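Local coordinates for putative uncharacterized protein lp_3323 (Lactobacillus plantarum, PDB 3DC7) that is of unknown function but belongs to the GDSL-like lipase/acylhydrolase family of the SGNH clan and so probably hydrolyses ester bonds, at residues Pro24-Asp29 / Ala48-Glu53; Ala137-Ser142 / Tyr157-Tyr162; Ala164-Met169 / Val175-Leu180. One frame throughout, in Å; residues are numbered along the deposited sequence. Where two conformers were deposited one is given.

Interaction 1. Residues Pro24-Asp29 / Ala48-Glu53; sequences PAWLGD and ADWDVE
Trp26 and Trp50 reach toward each other from opposite directions and touch obliquely through benzo carbons, CZ2 and CH2 of Trp26 with CZ3 and CH2 of Trp50, Trp26 CZ2 lying 3.7 Å from Trp50 CZ3. The planes are 23° from parallel, but the six-membered rings are slid so far apart, with centroids at 5.9 Å, that they barely overlap. Both indoles leave the backbone with CG anti to the carbonyl carbon, yet they differ in chi2: the Trp26 indole is turned about perpendicular (95°), that of Trp50 nearly eclipsed (-12°). Pro24 comes in at the edge of the Trp50 ring, near its plane, with its CB 4.1 Å from Trp50 CZ3. Further round the proline ring, Val52 offers one methyl, CG1, which touches Pro24 CD at 3.8 Å and CG at nearly the same distance. The contact joins the first strand, 24-28, to the end of helix 42-50 within the beta-alpha-beta unit that continues into strand 56-59. Asp51, with positive phi, ends the helix in a Schellman motif, and the chain then turns so that Val52 meets the proline ring. Across the interface everything is apolar; the indole nitrogens are spent elsewhere, Trp26 NE1 on Ser55 OG and Trp50 NE1 on Gln217 OE1, bonds that help fix the turn of each ring. Leu216 and Leu220 of helix 206-223 pack against Trp26 and Trp50 respectively.

Interaction 2. Residues Ala137-Ser142 / Tyr157-Tyr162; sequences AIHIGS and YRQSDY
Gln159 carries nearly all of this contact, its amide lying against the backbone of Ile138 to Ile140. Just before it, Arg158 and Asp161 make a local salt bridge, Arg158 NH2 to Asp161 OD1 at 2.8 Å, while the Arg158 backbone N also bonds to Asp161 OD2, bonds that bridge the start of helix 159-173. Gln159 follows with CG anti to the backbone N (chi1 -170°) and an extended chain beyond, which carries its amide across to the loop. There NE2 donates to Ile138 O at 2.9 Å, nearly straight at 167° but from above the carbonyl plane. OE1 accepts from Ile140 N at 3.0 Å, on a lone pair in its carbonyl plane. A water accepts from NE2 and donates to Ala137 O, so the buried amide holds three bonds. Ile140 CG1 packs 3.6 Å from OE1, and the His139 ring, turned 63° from the amide, bonds through ND1 to Ile140 O. Shortening Gln159 to an alanine is likely to leave Ile138 O and Ile140 N without these mates and the 137-140 loop less firmly fixed. Beyond Gln159, Ser160 packs on Tyr104 of a second subunit, and the Tyr162 hydroxyl bonds Gln99 O. The contact thus ties the loop after strand 132-136 to the first turn of helix 159-173, with Tyr95 of helix 92-96 and Tyr181 of helix 180-183 both packing on Gln159.

Interaction 3. Residues Ala164-Met169 / Val175-Leu180; sequences AAIAQM and VPHLSL
Ile166 CG2 sits over one face of the His177 imidazole, 3.9 Å from the ring centroid and 24° off the ring normal, a CH-pi contact. The methyl is displaced toward the rim and lies equally near NE2 and CD2, at 3.7 Å from each. Ile166 crosses the histidine at about a right angle, and its chi1 of -66° sets CG2 anti to the backbone N, the branch that reaches the ring. One residue on, Ala167 meets the ND1 side of the imidazole obliquely: its CA is 3.8 Å from His177 ND1, and its CB 3.9 Å from the same atom. The histidine has CG anti to its own N (chi1 170°), which places the ring against Ile166 and Ala167. On the opposite face Ser179 N lies 4.0 Å above the ring plane, so the ring has an isoleucine methyl on one face and this backbone N near the rim of the other. There is also a hydrogen bond between His177 NE2 and Ser136 OG on the adjacent strand 132-136, which helps set the ring's rotation. A sulfate ion, probably from the crystallisation liquor, lies about 3 Å from the histidine side chain at its nearest atoms. Further out, Phe112 of helix 112-126 packs on Ile166, and Ser179 OG caps Arg182 N at the start of helix 180-183 while also bonding Glu163 OE2. Helix 159-173 runs back to strand 177-179, one of the two edge strands of the parallel sheet within this chain, and with strand 132-136 it forms a beta-alpha-beta unit of the three-layer alpha/beta/alpha fold seen in SGNH hydrolases.

How the interactions relate
Interaction 1 and interaction 2 are buried contacts on opposite sides of the chain's centre, their own centres 26 Å apart, whereas interaction 3 is only partly buried. Interactions 1 and 3 each join a helix to a strand of the same parallel sheet, the former through strand 24-28 and the latter through an edge strand, 177-179, and both rely on aromatic and aliphatic surfaces without a hydrogen bond across. Interaction 2 is the polar one, a side-chain amide holding loop backbone. It shares helix 159-173 with interaction 3, using its first turn where interaction 3 uses its middle, and the two touch where Ile138 CG1 packs against Leu180 CB at 3.9 Å.

Interaction 1. Residues Pro24-Asp29 / Ala48-Glu53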
ATOM      1  N   PRO A  24       2.016  24.666  -6.584  1.00 28.01           N
ATOM      2  CA  PRO A  24       1.028  23.583  -6.505  1.00 26.81           C
ATOM      3  C   PRO A  24      -0.344  24.025  -6.995  1.00 26.25           C
ATOM      4  O   PRO A  24      -0.689  25.209  -6.905  1.00 26.38           O
ATOM      5  CB  PRO A  24       0.960  23.280  -5.013  1.00 26.52           C
ATOM      6  CG  PRO A  24       1.334  24.574  -4.348  1.00 27.98           C
ATOM      7  CD  PRO A  24       2.375  25.183  -5.250  1.00 27.92           C
ATOM      8  N   ALA A  25      -1.120  23.078  -7.507  1.00 25.14           N
ATOM      9  CA  ALA A  25      -2.503  23.337  -7.871  1.00 24.40           C
ATOM     10  C   ALA A  25      -3.381  22.309  -7.156  1.00 23.83           C
ATOM     11  O   ALA A  25      -3.118  21.111  -7.202  1.00 23.26           O
ATOM     12  CB  ALA A  25      -2.680  23.253  -9.372  1.00 24.05           C
ATOM     13  N   TRP A  26      -4.432  22.793  -6.515  1.00 23.39           N
ATOM     14  CA  TRP A  26      -5.272  21.976  -5.647  1.00 22.89           C
ATOM     15  C   TRP A  26      -6.683  21.895  -6.208  1.00 23.00           C
ATOM     16  O   TRP A  26      -7.438  22.862  -6.149  1.00 22.42           O
ATOM     17  CB  TRP A  26      -5.286  22.589  -4.247  1.00 22.58           C
ATOM     18  CG  TRP A  26      -3.893  22.850  -3.693  1.00 22.78           C
ATOM     19  CD1 TRP A  26      -3.199  24.026  -3.745  1.00 22.03           C
ATOM     20  CD2 TRP A  26      -3.049  21.917  -3.000  1.00 22.77           C
ATOM     21  NE1 TRP A  26      -1.978  23.889  -3.125  1.00 22.85           N
ATOM     22  CE2 TRP A  26      -1.856  22.605  -2.660  1.00 22.44           C
ATOM     23  CE3 TRP A  26      -3.179  20.568  -2.636  1.00 23.04           C
ATOM     24  CZ2 TRP A  26      -0.797  21.988  -1.982  1.00 22.34           C
ATOM     25  CZ3 TRP A  26      -2.117  19.951  -1.944  1.00 22.75           C
ATOM     26  CH2 TRP A  26      -0.949  20.664  -1.632  1.00 23.27           C
ATOM     27  N   LEU A  27      -7.026  20.743  -6.777  1.00 23.34           N
ATOM     28  CA  LEU A  27      -8.351  20.539  -7.362  1.00 23.83           C
ATOM     29  C   LEU A  27      -9.215  19.726  -6.414  1.00 24.35           C
ATOM     30  O   LEU A  27      -8.847  18.614  -6.045  1.00 25.05           O
ATOM     31  CB  LEU A  27      -8.224  19.840  -8.722  1.00 23.42           C
ATOM     32  CG  LEU A  27      -9.487  19.502  -9.521  1.00 23.67           C
ATOM     33  CD1 LEU A  27     -10.233  20.753  -9.969  1.00 22.91           C
ATOM     34  CD2 LEU A  27      -9.145  18.597 -10.722  1.00 21.20           C
ATOM     35  N   GLY A  28     -10.359  20.272  -6.009  1.00 25.03           N
ATOM     36  CA  GLY A  28     -11.230  19.565  -5.072  1.00 25.77           C
ATOM     37  C   GLY A  28     -12.590  20.170  -4.789  1.00 26.64           C
ATOM     38  O   GLY A  28     -13.123  20.931  -5.575  1.00 25.97           O
ATOM     39  N   ASP A  29     -13.146  19.801  -3.640  1.00 28.49           N
ATOM     40  CA  ASP A  29     -14.466  20.244  -3.217  1.00 29.77           C
ATOM     41  C   ASP A  29     -14.339  21.259  -2.074  1.00 30.48           C
ATOM     42  O   ASP A  29     -13.407  22.062  -2.075  1.00 30.51           O
ATOM     43  CB  ASP A  29     -15.366  19.045  -2.873  1.00 30.18           C
ATOM     44  CG  ASP A  29     -14.651  17.975  -2.023  1.00 33.72           C
ATOM     45  OD1 ASP A  29     -14.048  18.322  -0.974  1.00 36.14           O
ATOM     46  OD2 ASP A  29     -14.706  16.773  -2.401  1.00 36.24           O
ATOM     47  N   ALA A  48       2.425  27.341   3.145  1.00 33.82           N
ATOM     48  CA  ALA A  48       3.277  28.105   4.063  1.00 34.86           C
ATOM     49  C   ALA A  48       4.611  27.405   4.343  1.00 35.50           C
ATOM     50  O   ALA A  48       5.670  28.029   4.244  1.00 36.17           O
ATOM     51  CB  ALA A  48       2.537  28.395   5.363  1.00 34.67           C
ATOM     52  N   ASP A  49       4.556  26.113   4.666  1.00 36.18           N
ATOM     53  CA  ASP A  49       5.751  25.302   4.910  1.00 36.90           C
ATOM     54  C   ASP A  49       6.659  25.204   3.691  1.00 36.58           C
ATOM     55  O   ASP A  49       7.876  25.090   3.829  1.00 36.40           O
ATOM     56  CB  ASP A  49       5.366  23.880   5.335  1.00 37.32           C
ATOM     57  CG  ASP A  49       4.635  23.838   6.661  1.00 40.55           C
ATOM     58  OD1 ASP A  49       4.548  24.890   7.352  1.00 43.81           O
ATOM     59  OD2 ASP A  49       4.137  22.741   7.019  1.00 43.01           O
ATOM     60  N   TRP A  50       6.063  25.221   2.501  1.00 36.12           N
ATOM     61  CA  TRP A  50       6.823  25.078   1.263  1.00 35.71           C
ATOM     62  C   TRP A  50       7.375  26.402   0.744  1.00 36.30           C
ATOM     63  O   TRP A  50       8.199  26.403  -0.164  1.00 36.56           O
ATOM     64  CB  TRP A  50       5.960  24.437   0.177  1.00 34.55           C
ATOM     65  CG  TRP A  50       5.548  23.017   0.434  1.00 33.95           C
ATOM     66  CD1 TRP A  50       6.036  22.172   1.394  1.00 32.25           C
ATOM     67  CD2 TRP A  50       4.589  22.262  -0.315  1.00 32.30           C
ATOM     68  NE1 TRP A  50       5.419  20.945   1.301  1.00 31.15           N
ATOM     69  CE2 TRP A  50       4.532  20.974   0.257  1.00 31.95           C
ATOM     70  CE3 TRP A  50       3.762  22.554  -1.408  1.00 31.79           C
ATOM     71  CZ2 TRP A  50       3.672  19.982  -0.221  1.00 31.89           C
ATOM     72  CZ3 TRP A  50       2.922  21.575  -1.882  1.00 32.03           C
ATOM     73  CH2 TRP A  50       2.881  20.299  -1.287  1.00 32.32           C
ATOM     74  N   ASP A  51       6.912  27.513   1.321  1.00 36.94           N
ATOM     75  CA  ASP A  51       7.183  28.868   0.827  1.00 37.69           C
ATOM     76  C   ASP A  51       6.956  28.934  -0.675  1.00 37.53           C
ATOM     77  O   ASP A  51       7.875  29.179  -1.467  1.00 37.53           O
ATOM     78  CB  ASP A  51       8.588  29.363   1.217  1.00 38.14           C
ATOM     79  CG  ASP A  51       8.767  30.870   0.983  1.00 40.52           C
ATOM     80  OD1 ASP A  51       8.050  31.689   1.619  1.00 40.94           O
ATOM     81  OD2 ASP A  51       9.633  31.232   0.149  1.00 42.68           O
ATOM     82  N   VAL A  52       5.707  28.698  -1.056  1.00 37.25           N
ATOM     83  CA  VAL A  52       5.332  28.623  -2.459  1.00 36.74           C
ATOM     84  C   VAL A  52       5.415  29.989  -3.121  1.00 36.97           C
ATOM     85  O   VAL A  52       5.228  31.030  -2.486  1.00 36.98           O
ATOM     86  CB  VAL A  52       3.908  28.004  -2.649  1.00 36.71           C
ATOM     87  CG1 VAL A  52       3.869  26.592  -2.111  1.00 35.20           C
ATOM     88  CG2 VAL A  52       2.831  28.861  -1.969  1.00 35.75           C
ATOM     89  N   GLU A  53       5.738  29.949  -4.403  1.00 37.31           N
ATOM     90  CA  GLU A  53       5.701  31.091  -5.287  1.00 37.60           C
ATOM     91  C   GLU A  53       4.226  31.454  -5.502  1.00 37.15           C
ATOM     92  O   GLU A  53       3.853  32.630  -5.431  1.00 37.41           O
ATOM     93  CB  GLU A  53       6.446  30.714  -6.575  1.00 38.05           C
ATOM     94  CG  GLU A  53       6.151  31.512  -7.833  1.00 41.10           C
ATOM     95  CD  GLU A  53       6.852  30.927  -9.075  1.00 45.13           C
ATOM     96  OE1 GLU A  53       7.640  29.948  -8.934  1.00 45.92           O
ATOM     97  OE2 GLU A  53       6.611  31.450 -10.193  1.00 46.27           O
TER

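Interaction 2. Residues Ala137-Ser142 / Tyr157-Tyr162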
ATOM      1  N   ALA A 137     -11.250  10.873   0.552  1.00 24.95           N
ATOM      2  CA  ALA A 137     -11.660  11.380   1.863  1.00 24.88           C
ATOM      3  C   ALA A 137     -11.798  10.353   2.972  1.00 24.79           C
ATOM      4  O   ALA A 137     -11.975   9.165   2.733  1.00 24.86           O
ATOM      5  CB  ALA A 137     -12.959  12.156   1.731  1.00 25.06           C
ATOM      6  N   ILE A 138     -11.714  10.860   4.196  1.00 24.84           N
ATOM      7  CA  ILE A 138     -12.060  10.148   5.427  1.00 25.08           C
ATOM      8  C   ILE A 138     -13.484   9.560   5.363  1.00 25.08           C
ATOM      9  O   ILE A 138     -14.382  10.142   4.727  1.00 24.89           O
ATOM     10  CB  ILE A 138     -11.904  11.112   6.630  1.00 25.23           C
ATOM     11  CG1 ILE A 138     -10.440  11.567   6.729  1.00 25.34           C
ATOM     12  CG2 ILE A 138     -12.364  10.468   7.962  1.00 24.97           C
ATOM     13  CD1 ILE A 138     -10.276  12.964   7.235  1.00 26.74           C
ATOM     14  N   HIS A 139     -13.655   8.391   5.986  1.00 25.14           N
ATOM     15  CA  HIS A 139     -14.965   7.768   6.203  1.00 25.80           C
ATOM     16  C   HIS A 139     -15.855   8.786   6.908  1.00 26.13           C
ATOM     17  O   HIS A 139     -15.508   9.276   7.981  1.00 26.14           O
ATOM     18  CB  HIS A 139     -14.824   6.505   7.076  1.00 25.79           C
ATOM     19  CG  HIS A 139     -15.998   5.571   7.003  1.00 26.75           C
ATOM     20  ND1 HIS A 139     -17.304   5.988   7.171  1.00 27.61           N
ATOM     21  CD2 HIS A 139     -16.061   4.234   6.799  1.00 27.73           C
ATOM     22  CE1 HIS A 139     -18.120   4.954   7.052  1.00 26.09           C
ATOM     23  NE2 HIS A 139     -17.391   3.877   6.832  1.00 28.14           N
ATOM     24  N   ILE A 140     -16.983   9.122   6.294  1.00 26.15           N
ATOM     25  CA  ILE A 140     -17.857  10.151   6.856  1.00 26.50           C
ATOM     26  C   ILE A 140     -18.896   9.557   7.798  1.00 26.90           C
ATOM     27  O   ILE A 140     -19.134   8.352   7.786  1.00 27.41           O
ATOM     28  CB  ILE A 140     -18.560  10.994   5.754  1.00 26.33           C
ATOM     29  CG1 ILE A 140     -19.579  10.144   4.984  1.00 25.41           C
ATOM     30  CG2 ILE A 140     -17.524  11.669   4.838  1.00 25.94           C
ATOM     31  CD1 ILE A 140     -20.395  10.902   3.982  1.00 27.23           C
ATOM     32  N   GLY A 141     -19.502  10.411   8.616  1.00 27.64           N
ATOM     33  CA  GLY A 141     -20.578  10.007   9.522  1.00 28.55           C
ATOM     34  C   GLY A 141     -21.938  10.224   8.887  1.00 29.20           C
ATOM     35  O   GLY A 141     -22.038  10.352   7.662  1.00 28.99           O
ATOM     36  N   SER A 142     -22.977  10.280   9.718  1.00 29.84           N
ATOM     37  CA  SER A 142     -24.362  10.310   9.246  1.00 31.30           C
ATOM     38  C   SER A 142     -25.131  11.584   9.601  1.00 31.65           C
ATOM     39  O   SER A 142     -26.350  11.637   9.452  1.00 32.26           O
ATOM     40  CB  SER A 142     -25.120   9.099   9.793  1.00 31.53           C
ATOM     41  OG  SER A 142     -24.834   7.942   9.030  1.00 33.45           O
ATOM     42  N   TYR A 157     -24.945   2.319  -2.680  1.00 28.22           N
ATOM     43  CA  TYR A 157     -23.519   2.000  -2.618  1.00 27.86           C
ATOM     44  C   TYR A 157     -22.931   2.494  -1.309  1.00 27.58           C
ATOM     45  O   TYR A 157     -23.494   3.365  -0.656  1.00 27.89           O
ATOM     46  CB  TYR A 157     -22.734   2.620  -3.772  1.00 28.45           C
ATOM     47  CG  TYR A 157     -23.166   2.184  -5.142  1.00 29.17           C
ATOM     48  CD1 TYR A 157     -22.830   0.925  -5.635  1.00 30.13           C
ATOM     49  CD2 TYR A 157     -23.919   3.037  -5.950  1.00 31.31           C
ATOM     50  CE1 TYR A 157     -23.234   0.527  -6.901  1.00 31.34           C
ATOM     51  CE2 TYR A 157     -24.332   2.651  -7.216  1.00 32.69           C
ATOM     52  CZ  TYR A 157     -23.984   1.400  -7.683  1.00 33.05           C
ATOM     53  OH  TYR A 157     -24.394   1.035  -8.937  1.00 34.32           O
ATOM     54  N   ARG A 158     -21.786   1.925  -0.946  1.00 27.09           N
ATOM     55  CA  ARG A 158     -21.036   2.323   0.236  0.50 26.52           C
ATOM     56  C   ARG A 158     -19.915   3.268  -0.191  1.00 26.08           C
ATOM     57  O   ARG A 158     -19.491   3.241  -1.338  1.00 25.24           O
ATOM     58  CB  ARG A 158     -20.460   1.080   0.927  0.50 26.94           C
ATOM     59  CG  ARG A 158     -21.472  -0.070   1.093  0.50 27.24           C
ATOM     60  CD  ARG A 158     -20.799  -1.435   1.311  0.50 27.38           C
ATOM     61  NE  ARG A 158     -19.903  -1.776   0.209  0.50 27.75           N
ATOM     62  CZ  ARG A 158     -19.601  -3.011  -0.181  0.50 27.87           C
ATOM     63  NH1 ARG A 158     -20.129  -4.066   0.425  0.50 26.63           N
ATOM     64  NH2 ARG A 158     -18.770  -3.189  -1.200  0.50 28.14           N
ATOM     65  N   GLN A 159     -19.439   4.099   0.735  1.00 25.47           N
ATOM     66  CA  GLN A 159     -18.322   5.010   0.445  1.00 24.84           C
ATOM     67  C   GLN A 159     -17.112   4.238  -0.100  1.00 24.69           C
ATOM     68  O   GLN A 159     -16.474   4.682  -1.055  1.00 23.96           O
ATOM     69  CB  GLN A 159     -17.949   5.843   1.686  1.00 24.10           C
ATOM     70  CG  GLN A 159     -16.962   6.982   1.406  1.00 23.18           C
ATOM     71  CD  GLN A 159     -16.623   7.807   2.651  1.00 23.26           C
ATOM     72  OE1 GLN A 159     -17.275   7.686   3.700  1.00 21.67           O
ATOM     73  NE2 GLN A 159     -15.589   8.644   2.543  1.00 22.61           N
ATOM     74  N   SER A 160     -16.837   3.071   0.492  1.00 24.98           N
ATOM     75  CA  SER A 160     -15.722   2.207   0.085  1.00 25.73           C
ATOM     76  C   SER A 160     -15.825   1.655  -1.342  1.00 25.60           C
ATOM     77  O   SER A 160     -14.831   1.173  -1.886  1.00 26.01           O
ATOM     78  CB  SER A 160     -15.540   1.057   1.073  1.00 26.00           C
ATOM     79  OG  SER A 160     -16.656   0.180   1.033  1.00 28.85           O
ATOM     80  N   ASP A 161     -17.012   1.713  -1.950  1.00 25.72           N
ATOM     81  CA  ASP A 161     -17.142   1.359  -3.383  1.00 25.22           C
ATOM     82  C   ASP A 161     -16.545   2.440  -4.282  1.00 24.39           C
ATOM     83  O   ASP A 161     -15.930   2.137  -5.305  1.00 24.04           O
ATOM     84  CB  ASP A 161     -18.593   1.106  -3.755  1.00 25.64           C
ATOM     85  CG  ASP A 161     -19.144  -0.139  -3.109  1.00 27.72           C
ATOM     86  OD1 ASP A 161     -18.415  -1.153  -3.081  1.00 30.52           O
ATOM     87  OD2 ASP A 161     -20.297  -0.114  -2.622  1.00 29.47           O
ATOM     88  N   TYR A 162     -16.715   3.702  -3.876  1.00 23.50           N
ATOM     89  CA  TYR A 162     -16.116   4.843  -4.580  1.00 22.28           C
ATOM     90  C   TYR A 162     -14.617   4.916  -4.327  1.00 22.12           C
ATOM     91  O   TYR A 162     -13.822   5.120  -5.234  1.00 22.29           O
ATOM     92  CB  TYR A 162     -16.793   6.140  -4.148  1.00 21.62           C
ATOM     93  CG  TYR A 162     -18.233   6.244  -4.601  1.00 21.15           C
ATOM     94  CD1 TYR A 162     -19.241   5.522  -3.964  1.00 20.25           C
ATOM     95  CD2 TYR A 162     -18.587   7.065  -5.663  1.00 19.80           C
ATOM     96  CE1 TYR A 162     -20.555   5.618  -4.381  1.00 19.89           C
ATOM     97  CE2 TYR A 162     -19.905   7.163  -6.083  1.00 20.02           C
ATOM     98  CZ  TYR A 162     -20.877   6.439  -5.435  1.00 19.00           C
ATOM     99  OH  TYR A 162     -22.176   6.531  -5.843  1.00 19.05           O
TER
HETATM  100  O   HOH W   1     -13.591   8.424   0.579  1.00 31.94           O

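Interaction 3. Residues Ala164-Met169 / Val175-Leu180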
ATOM      1  N   ALA A 164     -12.725   2.375  -3.706  1.00 22.26           N
ATOM      2  CA  ALA A 164     -12.126   1.316  -4.534  1.00 22.26           C
ATOM      3  C   ALA A 164     -12.006   1.693  -6.015  1.00 22.23           C
ATOM      4  O   ALA A 164     -11.017   1.338  -6.673  1.00 22.50           O
ATOM      5  CB  ALA A 164     -12.895   0.007  -4.381  1.00 22.27           C
ATOM      6  N   ALA A 165     -13.002   2.417  -6.531  1.00 22.17           N
ATOM      7  CA  ALA A 165     -12.973   2.944  -7.902  1.00 21.58           C
ATOM      8  C   ALA A 165     -11.752   3.855  -8.123  1.00 21.40           C
ATOM      9  O   ALA A 165     -11.018   3.698  -9.106  1.00 21.25           O
ATOM     10  CB  ALA A 165     -14.289   3.684  -8.227  1.00 20.93           C
ATOM     11  N   ILE A 166     -11.539   4.797  -7.211  1.00 21.22           N
ATOM     12  CA  ILE A 166     -10.342   5.651  -7.221  1.00 21.44           C
ATOM     13  C   ILE A 166      -9.036   4.834  -7.196  1.00 22.01           C
ATOM     14  O   ILE A 166      -8.128   5.063  -8.016  1.00 21.44           O
ATOM     15  CB  ILE A 166     -10.385   6.693  -6.069  1.00 21.55           C
ATOM     16  CG1 ILE A 166     -11.545   7.681  -6.296  1.00 21.36           C
ATOM     17  CG2 ILE A 166      -9.082   7.463  -5.988  1.00 21.12           C
ATOM     18  CD1 ILE A 166     -11.964   8.457  -5.059  1.00 23.74           C
ATOM     19  N   ALA A 167      -8.940   3.872  -6.276  1.00 22.49           N
ATOM     20  CA  ALA A 167      -7.749   3.012  -6.228  1.00 22.99           C
ATOM     21  C   ALA A 167      -7.540   2.282  -7.562  1.00 23.56           C
ATOM     22  O   ALA A 167      -6.439   2.327  -8.113  1.00 23.57           O
ATOM     23  CB  ALA A 167      -7.816   2.046  -5.079  1.00 23.35           C
ATOM     24  N   GLN A 168      -8.589   1.652  -8.102  1.00 24.13           N
ATOM     25  CA  GLN A 168      -8.457   0.935  -9.385  1.00 25.31           C
ATOM     26  C   GLN A 168      -8.104   1.841 -10.561  1.00 25.17           C
ATOM     27  O   GLN A 168      -7.188   1.523 -11.318  1.00 25.50           O
ATOM     28  CB  GLN A 168      -9.714   0.140  -9.735  1.00 25.77           C
ATOM     29  CG  GLN A 168     -10.054  -0.995  -8.758  1.00 30.04           C
ATOM     30  CD  GLN A 168     -11.535  -1.396  -8.823  1.00 34.65           C
ATOM     31  OE1 GLN A 168     -12.221  -1.139  -9.825  1.00 33.88           O
ATOM     32  NE2 GLN A 168     -12.029  -2.040  -7.752  1.00 34.55           N
HETATM   33  N   MSE A 169      -8.825   2.939 -10.724  1.00 24.83           N
HETATM   34  CA  MSE A 169      -8.594   3.866 -11.842  1.00 25.22           C
HETATM   35  C   MSE A 169      -7.249   4.578 -11.761  1.00 24.53           C
HETATM   36  O   MSE A 169      -6.582   4.709 -12.772  1.00 24.87           O
HETATM   37  CB  MSE A 169      -9.707   4.911 -11.967  1.00 25.84           C
HETATM   38  CG  MSE A 169     -11.048   4.349 -12.379  1.00 29.53           C
HETATM   39 SE   MSE A 169     -10.907   3.324 -14.032  1.00 42.28          SE
HETATM   40  CE  MSE A 169     -10.250   4.685 -15.249  1.00 36.81           C
ATOM     41  N   VAL A 175      -0.970   6.914 -11.293  1.00 23.74           N
ATOM     42  CA  VAL A 175      -1.083   8.039 -10.377  1.00 23.55           C
ATOM     43  C   VAL A 175      -1.153   7.582  -8.923  1.00 23.28           C
ATOM     44  O   VAL A 175      -2.103   6.914  -8.545  1.00 22.84           O
ATOM     45  CB  VAL A 175      -2.336   8.918 -10.692  1.00 23.61           C
ATOM     46  CG1 VAL A 175      -2.472  10.040  -9.656  1.00 22.98           C
ATOM     47  CG2 VAL A 175      -2.241   9.479 -12.084  1.00 22.74           C
ATOM     48  N   PRO A 176      -0.166   7.980  -8.095  1.00 23.41           N
ATOM     49  CA  PRO A 176      -0.200   7.606  -6.678  1.00 23.34           C
ATOM     50  C   PRO A 176      -1.520   7.984  -6.002  1.00 23.10           C
ATOM     51  O   PRO A 176      -2.163   8.981  -6.364  1.00 23.38           O
ATOM     52  CB  PRO A 176       0.963   8.394  -6.077  1.00 23.63           C
ATOM     53  CG  PRO A 176       1.927   8.553  -7.230  1.00 23.96           C
ATOM     54  CD  PRO A 176       1.017   8.796  -8.418  1.00 23.15           C
ATOM     55  N   HIS A 177      -1.940   7.163  -5.052  1.00 22.95           N
ATOM     56  CA  HIS A 177      -3.220   7.375  -4.404  1.00 22.90           C
ATOM     57  C   HIS A 177      -3.019   7.396  -2.907  1.00 22.37           C
ATOM     58  O   HIS A 177      -2.618   6.399  -2.334  1.00 22.00           O
ATOM     59  CB  HIS A 177      -4.234   6.287  -4.812  1.00 23.14           C
ATOM     60  CG  HIS A 177      -5.496   6.297  -3.995  1.00 24.72           C
ATOM     61  ND1 HIS A 177      -6.095   5.143  -3.537  1.00 26.09           N
ATOM     62  CD2 HIS A 177      -6.263   7.320  -3.542  1.00 27.43           C
ATOM     63  CE1 HIS A 177      -7.179   5.451  -2.846  1.00 26.03           C
ATOM     64  NE2 HIS A 177      -7.303   6.768  -2.831  1.00 27.08           N
ATOM     65  N   LEU A 178      -3.287   8.543  -2.292  1.00 22.40           N
ATOM     66  CA  LEU A 178      -3.276   8.677  -0.845  1.00 22.88           C
ATOM     67  C   LEU A 178      -4.697   8.523  -0.293  1.00 23.13           C
ATOM     68  O   LEU A 178      -5.556   9.390  -0.506  1.00 23.75           O
ATOM     69  CB  LEU A 178      -2.697  10.040  -0.442  1.00 22.80           C
ATOM     70  CG  LEU A 178      -2.805  10.508   1.022  1.00 22.96           C
ATOM     71  CD1 LEU A 178      -2.251   9.492   2.010  1.00 23.43           C
ATOM     72  CD2 LEU A 178      -2.076  11.828   1.185  1.00 24.38           C
ATOM     73  N   SER A 179      -4.941   7.429   0.420  1.00 23.07           N
ATOM     74  CA  SER A 179      -6.273   7.152   0.939  1.00 23.24           C
ATOM     75  C   SER A 179      -6.408   7.600   2.382  1.00 23.42           C
ATOM     76  O   SER A 179      -5.982   6.876   3.291  1.00 22.50           O
ATOM     77  CB  SER A 179      -6.572   5.663   0.841  1.00 23.59           C
ATOM     78  OG  SER A 179      -7.788   5.371   1.506  1.00 25.44           O
ATOM     79  N   LEU A 180      -6.981   8.789   2.604  1.00 23.58           N
ATOM     80  CA  LEU A 180      -7.264   9.239   3.984  1.00 24.34           C
ATOM     81  C   LEU A 180      -8.296   8.319   4.619  1.00 24.73           C
ATOM     82  O   LEU A 180      -8.330   8.129   5.832  1.00 25.14           O
ATOM     83  CB  LEU A 180      -7.768  10.676   4.019  1.00 24.38           C
ATOM     84  CG  LEU A 180      -6.871  11.766   3.449  1.00 24.12           C
ATOM     85  CD1 LEU A 180      -7.563  13.099   3.612  1.00 22.98           C
ATOM     86  CD2 LEU A 180      -5.506  11.766   4.145  1.00 22.42           C
TER